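Long-range contact in putative phosphatase (Bacteroides thetaiotaomicron, PDB 3KYA), which is a putative phosphatase that binds zinc ions and joins an IPT/TIG domain to a ring of antiparallel beta-sheet blades resembling a beta-propeller: residues A[262-267]-A[311-316]. Numbering follows the deposited sequence.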
loop_
_atom_site.group_PDB
_atom_site.type_symbol
_atom_site.label_atom_id
_atom_site.label_comp_id
_atom_site.label_asym_id
_atom_site.label_seq_id
_atom_site.Cartn_x
_atom_site.Cartn_y
_atom_site.Cartn_z
ATOM N N TYR A 262 -21.983 -17.913 19.043
ATOM C CA TYR A 262 -22.657 -17.706 17.772
ATOM C C TYR A 262 -22.430 -18.917 16.873
ATOM O O TYR A 262 -21.296 -19.392 16.737
ATOM C CB TYR A 262 -22.176 -16.408 17.111
ATOM C CG TYR A 262 -22.586 -15.189 17.908
ATOM C CD1 TYR A 262 -23.878 -14.666 17.815
ATOM C CD2 TYR A 262 -21.703 -14.592 18.803
ATOM C CE1 TYR A 262 -24.258 -13.572 18.571
ATOM C CE2 TYR A 262 -22.073 -13.495 19.551
ATOM C CZ TYR A 262 -23.351 -12.991 19.442
ATOM O OH TYR A 262 -23.716 -11.913 20.209
ATOM N N PHE A 263 -23.513 -19.480 16.332
ATOM C CA PHE A 263 -23.401 -20.582 15.377
ATOM C C PHE A 263 -24.468 -20.401 14.280
ATOM O O PHE A 263 -25.468 -19.699 14.490
ATOM C CB PHE A 263 -23.473 -21.953 16.060
ATOM C CG PHE A 263 -24.801 -22.259 16.688
ATOM C CD1 PHE A 263 -25.116 -21.779 17.945
ATOM C CD2 PHE A 263 -25.715 -23.064 16.030
ATOM C CE1 PHE A 263 -26.341 -22.066 18.524
ATOM C CE2 PHE A 263 -26.962 -23.345 16.594
ATOM C CZ PHE A 263 -27.269 -22.852 17.840
ATOM N N ASN A 264 -24.237 -20.998 13.112
ATOM C CA ASN A 264 -25.157 -20.824 11.977
ATOM C C ASN A 264 -25.822 -22.099 11.475
ATOM O O ASN A 264 -25.667 -23.175 12.044
ATOM C CB ASN A 264 -24.400 -20.217 10.781
ATOM C CG ASN A 264 -23.624 -21.266 9.982
ATOM O OD1 ASN A 264 -23.026 -22.196 10.552
ATOM N ND2 ASN A 264 -23.624 -21.120 8.660
ATOM N N SER A 265 -26.618 -21.928 10.417
ATOM C CA SER A 265 -27.119 -23.023 9.618
ATOM C C SER A 265 -27.047 -22.562 8.161
ATOM O O SER A 265 -27.432 -21.431 7.825
ATOM C CB SER A 265 -28.547 -23.434 9.962
ATOM O OG SER A 265 -29.000 -24.428 9.047
ATOM N N TYR A 266 -26.534 -23.440 7.315
ATOM C CA TYR A 266 -26.494 -23.229 5.874
ATOM C C TYR A 266 -27.896 -23.142 5.240
ATOM O O TYR A 266 -28.086 -22.467 4.215
ATOM C CB TYR A 266 -25.690 -24.382 5.283
ATOM C CG TYR A 266 -25.818 -24.727 3.813
ATOM C CD1 TYR A 266 -26.853 -25.538 3.358
ATOM C CD2 TYR A 266 -24.831 -24.361 2.909
ATOM C CE1 TYR A 266 -26.937 -25.910 2.038
ATOM C CE2 TYR A 266 -24.898 -24.738 1.587
ATOM C CZ TYR A 266 -25.948 -25.512 1.161
ATOM O OH TYR A 266 -26.018 -25.877 -0.143
ATOM N N GLU A 267 -28.865 -23.821 5.843
ATOM C CA GLU A 267 -30.240 -23.860 5.295
ATOM C C GLU A 267 -30.703 -22.501 4.741
ATOM O O GLU A 267 -30.946 -22.361 3.526
ATOM C CB GLU A 267 -31.227 -24.346 6.348
ATOM C CG GLU A 267 -32.646 -24.522 5.773
ATOM C CD GLU A 267 -33.724 -24.595 6.828
ATOM O OE1 GLU A 267 -33.591 -23.932 7.881
ATOM O OE2 GLU A 267 -34.724 -25.303 6.585
ATOM N N TRP A 311 -26.231 -20.952 2.283
ATOM C CA TRP A 311 -25.114 -20.040 2.473
ATOM C C TRP A 311 -24.165 -20.668 3.495
ATOM O O TRP A 311 -24.515 -20.805 4.670
ATOM C CB TRP A 311 -25.642 -18.689 2.967
ATOM C CG TRP A 311 -25.182 -17.520 2.110
ATOM C CD1 TRP A 311 -24.379 -16.469 2.477
ATOM C CD2 TRP A 311 -25.501 -17.312 0.725
ATOM N NE1 TRP A 311 -24.200 -15.618 1.405
ATOM C CE2 TRP A 311 -24.861 -16.125 0.319
ATOM C CE3 TRP A 311 -26.255 -18.031 -0.216
ATOM C CZ2 TRP A 311 -24.968 -15.627 -0.984
ATOM C CZ3 TRP A 311 -26.363 -17.535 -1.512
ATOM C CH2 TRP A 311 -25.726 -16.346 -1.880
ATOM N N GLU A 312 -22.992 -21.086 3.031
ATOM C CA GLU A 312 -22.004 -21.749 3.885
ATOM C C GLU A 312 -21.019 -20.729 4.423
ATOM O O GLU A 312 -20.271 -20.132 3.640
ATOM C CB GLU A 312 -21.257 -22.805 3.081
ATOM C CG GLU A 312 -20.339 -23.677 3.931
ATOM C CD GLU A 312 -19.490 -24.626 3.120
ATOM O OE1 GLU A 312 -19.556 -24.614 1.874
ATOM O OE2 GLU A 312 -18.745 -25.404 3.741
ATOM N N PHE A 313 -20.970 -20.545 5.743
ATOM C CA PHE A 313 -20.073 -19.518 6.295
ATOM C C PHE A 313 -19.644 -19.711 7.733
ATOM O O PHE A 313 -20.303 -20.405 8.505
ATOM C CB PHE A 313 -20.716 -18.114 6.168
ATOM C CG PHE A 313 -21.938 -17.899 7.031
ATOM C CD1 PHE A 313 -23.209 -18.248 6.572
ATOM C CD2 PHE A 313 -21.829 -17.315 8.286
ATOM C CE1 PHE A 313 -24.339 -18.038 7.362
ATOM C CE2 PHE A 313 -22.962 -17.101 9.086
ATOM C CZ PHE A 313 -24.214 -17.472 8.620
ATOM N N GLN A 314 -18.530 -19.057 8.067
ATOM C CA GLN A 314 -18.001 -19.021 9.420
ATOM C C GLN A 314 -17.890 -17.572 9.902
ATOM O O GLN A 314 -17.903 -16.627 9.098
ATOM C CB GLN A 314 -16.656 -19.751 9.520
ATOM C CG GLN A 314 -16.810 -21.220 9.234
ATOM C CD GLN A 314 -15.587 -22.028 9.573
ATOM O OE1 GLN A 314 -14.445 -21.591 9.373
ATOM N NE2 GLN A 314 -15.818 -23.230 10.096
ATOM N N ILE A 315 -17.812 -17.424 11.225
ATOM C CA ILE A 315 -17.806 -16.131 11.898
ATOM C C ILE A 315 -16.453 -15.892 12.564
ATOM O O ILE A 315 -15.999 -16.714 13.386
ATOM C CB ILE A 315 -18.921 -16.084 12.965
ATOM C CG1 ILE A 315 -20.284 -16.421 12.338
ATOM C CG2 ILE A 315 -18.970 -14.729 13.663
ATOM C CD1 ILE A 315 -21.402 -16.621 13.374
ATOM N N PHE A 316 -15.825 -14.774 12.212
ATOM C CA PHE A 316 -14.514 -14.381 12.750
ATOM C C PHE A 316 -14.675 -13.044 13.451
ATOM O O PHE A 316 -14.947 -12.013 12.806
ATOM C CB PHE A 316 -13.464 -14.312 11.628
ATOM C CG PHE A 316 -13.432 -15.543 10.775
ATOM C CD1 PHE A 316 -12.838 -16.711 11.235
ATOM C CD2 PHE A 316 -14.011 -15.545 9.510
ATOM C CE1 PHE A 316 -12.843 -17.855 10.472
ATOM C CE2 PHE A 316 -13.997 -16.692 8.727
ATOM C CZ PHE A 316 -13.412 -17.850 9.207
#
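Asn-264 lies over one face of the Phe-313 ring, its ND2 3.4 Å from CE1 toward the rim and its CB 3.5 Å from CZ. Amide and ring planes stand 67° apart, so the amide is tilted on the ring, not stacked flat. Phe-313 CG sits between its backbone N and carbonyl carbon (chi1 68°), which brings the ring beneath this amide. At one end of the contact Ile-315 CD1 meets Tyr-262 CB at 3.8 Å; at the other, Trp-311 N donates to Tyr-266 O (3.1 Å, 149°). Tyr-266 CA approaches Trp-311 O at 3.4 Å in a CH...O contact. Glu-312 CB lies 3.9 Å from Tyr-266 CD2, and its carboxylate OE2 pairs with Arg-189 NH1 in a salt bridge. Asn-250 N donates to Asn-264 OD1, which helps to orient the amide. The Phe-313 ring also touches Val-271 of strand 270-274 and Ile-306. An alanine in place of Phe-313 would probably leave a gap under Asn-264 and deprive Val-271 and Ile-306 of their aromatic neighbour. Strands 261-265 and 313-317 belong to successive four-stranded antiparallel sheets, arranged like propeller blades: Ile-315 packs on Phe-326 of strand 323-328, and Tyr-262 touches Tyr-339 of strand 333-340.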